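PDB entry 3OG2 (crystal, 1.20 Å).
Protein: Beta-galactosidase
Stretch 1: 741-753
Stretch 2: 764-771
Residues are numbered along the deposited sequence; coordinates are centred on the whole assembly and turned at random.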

# COMPACT_ATOMS: atom_id res chain seq x y z
N SER A 741 26.22 -15.31 12.42
CA SER A 741 26.97 -15.60 13.64
C SER A 741 27.56 -17.01 13.53
O SER A 741 26.93 -17.90 12.92
N VAL A 742 28.71 -17.22 14.16
CA VAL A 742 29.48 -18.48 14.03
C VAL A 742 29.91 -19.00 15.40
O VAL A 742 30.46 -18.22 16.19
N TRP A 743 29.68 -20.27 15.65
CA TRP A 743 30.21 -20.99 16.80
C TRP A 743 31.03 -22.17 16.33
O TRP A 743 30.72 -22.78 15.29
N LEU A 744 32.02 -22.50 17.11
CA LEU A 744 32.83 -23.71 16.96
C LEU A 744 32.47 -24.58 18.16
O LEU A 744 32.82 -24.21 19.29
N ASN A 745 31.78 -25.71 17.95
CA ASN A 745 31.17 -26.44 19.06
C ASN A 745 30.33 -25.44 19.86
O ASN A 745 29.47 -24.77 19.27
N ASP A 746 30.59 -25.29 21.17
CA ASP A 746 29.82 -24.30 21.96
C ASP A 746 30.57 -23.00 22.15
O ASP A 746 30.12 -22.09 22.88
N ARG A 747 31.70 -22.80 21.47
CA ARG A 747 32.51 -21.58 21.59
C ARG A 747 32.10 -20.54 20.57
O ARG A 747 32.14 -20.77 19.38
N PHE A 748 31.71 -19.36 21.03
CA PHE A 748 31.35 -18.28 20.11
C PHE A 748 32.62 -17.82 19.41
O PHE A 748 33.64 -17.51 20.03
N ILE A 749 32.53 -17.74 18.08
CA ILE A 749 33.69 -17.28 17.29
C ILE A 749 33.47 -15.87 16.85
O ILE A 749 34.40 -15.03 16.95
N GLY A 750 32.31 -15.49 16.34
CA GLY A 750 32.18 -14.10 15.90
C GLY A 750 30.88 -13.92 15.13
O GLY A 750 30.25 -14.87 14.74
N SER A 751 30.52 -12.66 14.93
CA SER A 751 29.37 -12.31 14.13
C SER A 751 29.74 -11.23 13.10
O SER A 751 30.56 -10.33 13.39
N PHE A 752 29.10 -11.34 11.95
CA PHE A 752 28.97 -10.17 11.07
C PHE A 752 27.70 -9.45 11.51
O PHE A 752 26.60 -10.03 11.36
N THR A 753 27.86 -8.25 12.09
CA THR A 753 26.66 -7.68 12.72
C THR A 753 25.75 -6.89 11.77
O THR A 753 24.63 -6.54 12.15
N SER A 764 36.75 -13.44 8.31
CA SER A 764 37.88 -14.29 8.58
C SER A 764 38.02 -14.51 10.07
O SER A 764 38.03 -13.55 10.84
N TYR A 765 38.12 -15.76 10.49
CA TYR A 765 38.17 -16.10 11.88
C TYR A 765 39.32 -17.06 12.12
O TYR A 765 39.67 -17.88 11.27
N THR A 766 39.92 -17.01 13.31
CA THR A 766 40.89 -18.00 13.71
C THR A 766 40.19 -19.03 14.59
O THR A 766 39.45 -18.65 15.53
N LEU A 767 40.44 -20.30 14.29
CA LEU A 767 39.91 -21.39 15.12
C LEU A 767 41.12 -21.93 15.88
O LEU A 767 41.91 -22.69 15.32
N ASP A 768 41.27 -21.51 17.13
CA ASP A 768 42.47 -21.85 17.87
C ASP A 768 42.25 -22.91 18.93
O ASP A 768 41.09 -23.20 19.30
N ARG A 769 43.35 -23.48 19.45
CA ARG A 769 43.33 -24.36 20.59
C ARG A 769 42.56 -25.64 20.28
O ARG A 769 41.85 -26.20 21.13
N LEU A 770 42.73 -26.11 19.04
CA LEU A 770 42.07 -27.37 18.62
C LEU A 770 42.95 -28.59 18.95
O LEU A 770 44.20 -28.48 18.91
N VAL A 771 42.26 -29.70 19.21
CA VAL A 771 42.94 -30.97 19.44
C VAL A 771 43.11 -31.67 18.10
O VAL A 771 42.10 -32.03 17.46

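What faces the second stretch from the hairpin of the first? Strands 741-744 and 747-752 are joined by a type II' turn from Leu744 to Arg747, and the side chains of Val742, Leu744, Arg747 and Ile749 all leave the backbone toward stretch 2. Ser741 and Trp743 point away. Strand 764-767 runs nearly antiparallel to strand 747-752, at 173°, but their axes come no closer than 7.7 Å and no backbone hydrogen bond links the two stretches; side chains fill the gap.

Where does the Tyr765 ring find room? With chi1 at -61° (m), it reaches across the hairpin over Gly750, where the lack of a side chain leaves a hollow. An ideal CB on Gly750 would sit 2.4 Å from Tyr765 CE1, a clash, and the backbone angles of Gly750 by themselves also call for glycine. Around this hollow, Ile749 CG2 comes to 3.5 Å from Tyr765 CG, and Val742, in its t rotamer, brings CG2 to 3.8 Å from Tyr765 CE2. The ring's far end passes on over the backbone, with Tyr765 OH 3.6 Å from both Gly750 C and Ser751 C. These are packing contacts, and Tyr765 has more of its surface (103 Å²) covered by the other stretch than any other residue of the two stretches.

How do the leucines and Ile749 continue the apolar layer? Ile749 (m, m) extends its CD1 to 3.9 Å from Leu767 CD2, so Ile749 lodges between Tyr765 and Leu767, its CG2 lying near both (3.5 Å from Tyr765 CG, 4.1 Å from Leu767 CD2). Leu744 (t, p) puts its CD2 4.2 Å from Leu767 CB and 3.6 Å from Leu770 CD2. Leu767 and Leu770 share the same m, t rotamer; both start sideways from their backbone, yet their ends come nearer to the hairpin, and the methyl of Leu744 fits against both.

What does Arg747 do beyond this apolar patch? Its chain starts t, t, then bends at chi3 (-40°, m), bringing the guanidinium to the loop after strand 764-767. There NH1 and NH2 of Arg747 both donate to Asp768 O, at 2.9 and 3.0 Å, so the carbonyl lies at the edge of the group, near its plane. One face is covered by Arg769, whose guanidinium stacks on it with centres 4.1 Å apart and planes at 24°, despite the like charges. Two waters extend the polar network: water 1 accepts a weak hydrogen bond from Arg747 NH1 and a hydrogen bond from Asp768 N (3.1 Å from the water O), while donating to Thr766 O, and water 2 accepts a weak bond from Arg747 NH2 and donates to Arg769 O.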

# COMPACT_ATOMS: atom_id res chain seq x y z
CB SER A 741 26.04 -15.56 14.86
OG SER A 741 25.54 -14.25 15.05
CB VAL A 742 30.73 -18.25 13.17
CG1 VAL A 742 31.58 -19.52 13.04
CG2 VAL A 742 30.34 -17.68 11.79
CB TRP A 743 29.03 -21.55 17.63
CG TRP A 743 28.31 -20.46 18.40
CD1 TRP A 743 28.54 -20.16 19.72
CD2 TRP A 743 27.29 -19.59 17.94
NE1 TRP A 743 27.70 -19.13 20.08
CE2 TRP A 743 26.91 -18.74 19.02
CE3 TRP A 743 26.65 -19.44 16.71
CZ2 TRP A 743 25.93 -17.75 18.91
CZ3 TRP A 743 25.65 -18.44 16.60
CH2 TRP A 743 25.32 -17.62 17.69
CB LEU A 744 34.31 -23.33 16.97
CG LEU A 744 35.25 -24.54 16.95
CD1 LEU A 744 35.21 -25.20 15.58
CD2 LEU A 744 36.66 -24.09 17.33
CB ASN A 745 32.25 -27.16 19.91
CG ASN A 745 32.88 -28.28 19.12
OD1 ASN A 745 32.51 -28.64 17.98
ND2 ASN A 745 33.86 -28.90 19.76
CB ASP A 746 29.47 -24.94 23.31
CG ASP A 746 30.70 -25.41 24.08
OD1 ASP A 746 31.86 -25.41 23.62
OD2 ASP A 746 30.50 -25.79 25.26
CB ARG A 747 34.01 -21.91 21.40
CG ARG A 747 34.88 -20.67 21.56
CD ARG A 747 36.33 -20.83 21.10
NE ARG A 747 36.99 -22.11 21.40
CZ ARG A 747 38.10 -22.56 20.79
NH1 ARG A 747 38.62 -21.79 19.86
NH2 ARG A 747 38.68 -23.73 21.09
CB PHE A 748 30.71 -17.15 20.89
CG PHE A 748 30.38 -15.96 19.98
CD1 PHE A 748 29.51 -16.08 18.92
CD2 PHE A 748 30.94 -14.72 20.26
CE1 PHE A 748 29.17 -14.99 18.10
CE2 PHE A 748 30.65 -13.63 19.45
CZ PHE A 748 29.76 -13.74 18.37
CB ILE A 749 33.87 -18.23 16.09
CG1 ILE A 749 34.21 -19.64 16.58
CG2 ILE A 749 34.91 -17.76 15.09
CD1 ILE A 749 35.54 -19.70 17.26
CB SER A 751 28.25 -11.67 15.00
OG SER A 751 27.69 -12.67 15.82
CB PHE A 752 28.87 -10.62 9.62
CG PHE A 752 28.58 -9.41 8.75
CD1 PHE A 752 29.52 -8.40 8.58
CD2 PHE A 752 27.37 -9.30 8.11
CE1 PHE A 752 29.25 -7.30 7.78
CE2 PHE A 752 27.07 -8.20 7.30
CZ PHE A 752 28.04 -7.21 7.13
CB THR A 753 27.07 -6.79 13.91
OG1 THR A 753 28.02 -5.83 13.45
CG2 THR A 753 27.75 -7.66 14.96
CB SER A 764 39.14 -13.60 8.02
OG SER A 764 39.04 -13.62 6.57
CB TYR A 765 36.85 -16.77 12.29
CG TYR A 765 35.58 -15.95 12.13
CD1 TYR A 765 35.34 -14.79 12.89
CD2 TYR A 765 34.57 -16.28 11.23
CE1 TYR A 765 34.19 -14.02 12.77
CE2 TYR A 765 33.39 -15.52 11.08
CZ TYR A 765 33.21 -14.39 11.86
OH TYR A 765 32.04 -13.64 11.71
CB THR A 766 42.03 -17.35 14.51
OG1 THR A 766 42.66 -16.38 13.64
CG2 THR A 766 43.07 -18.34 14.96
CB LEU A 767 39.18 -22.46 14.33
CG LEU A 767 38.13 -21.93 13.31
CD1 LEU A 767 37.57 -23.13 12.52
CD2 LEU A 767 37.04 -21.12 13.99
CB ASP A 768 42.94 -20.56 18.58
CG ASP A 768 44.40 -20.62 18.97
OD1 ASP A 768 45.21 -21.45 18.51
OD2 ASP A 768 44.77 -19.75 19.79
CB ARG A 769 42.77 -23.66 21.83
CG ARG A 769 43.68 -22.46 22.18
CD ARG A 769 43.20 -21.71 23.42
NE ARG A 769 41.97 -20.94 23.14
CZ ARG A 769 40.80 -21.30 23.65
NH1 ARG A 769 40.69 -22.36 24.42
NH2 ARG A 769 39.74 -20.58 23.38
CB LEU A 770 41.83 -27.39 17.10
CG LEU A 770 41.17 -26.12 16.55
CD1 LEU A 770 41.08 -26.24 15.02
CD2 LEU A 770 39.79 -25.90 17.14
CB VAL A 771 42.11 -31.82 20.40
CG1 VAL A 771 42.78 -33.21 20.59
CG2 VAL A 771 42.00 -31.07 21.73
O HOH W 1 39.34 -19.46 18.32
O HOH W 2 39.64 -25.46 23.01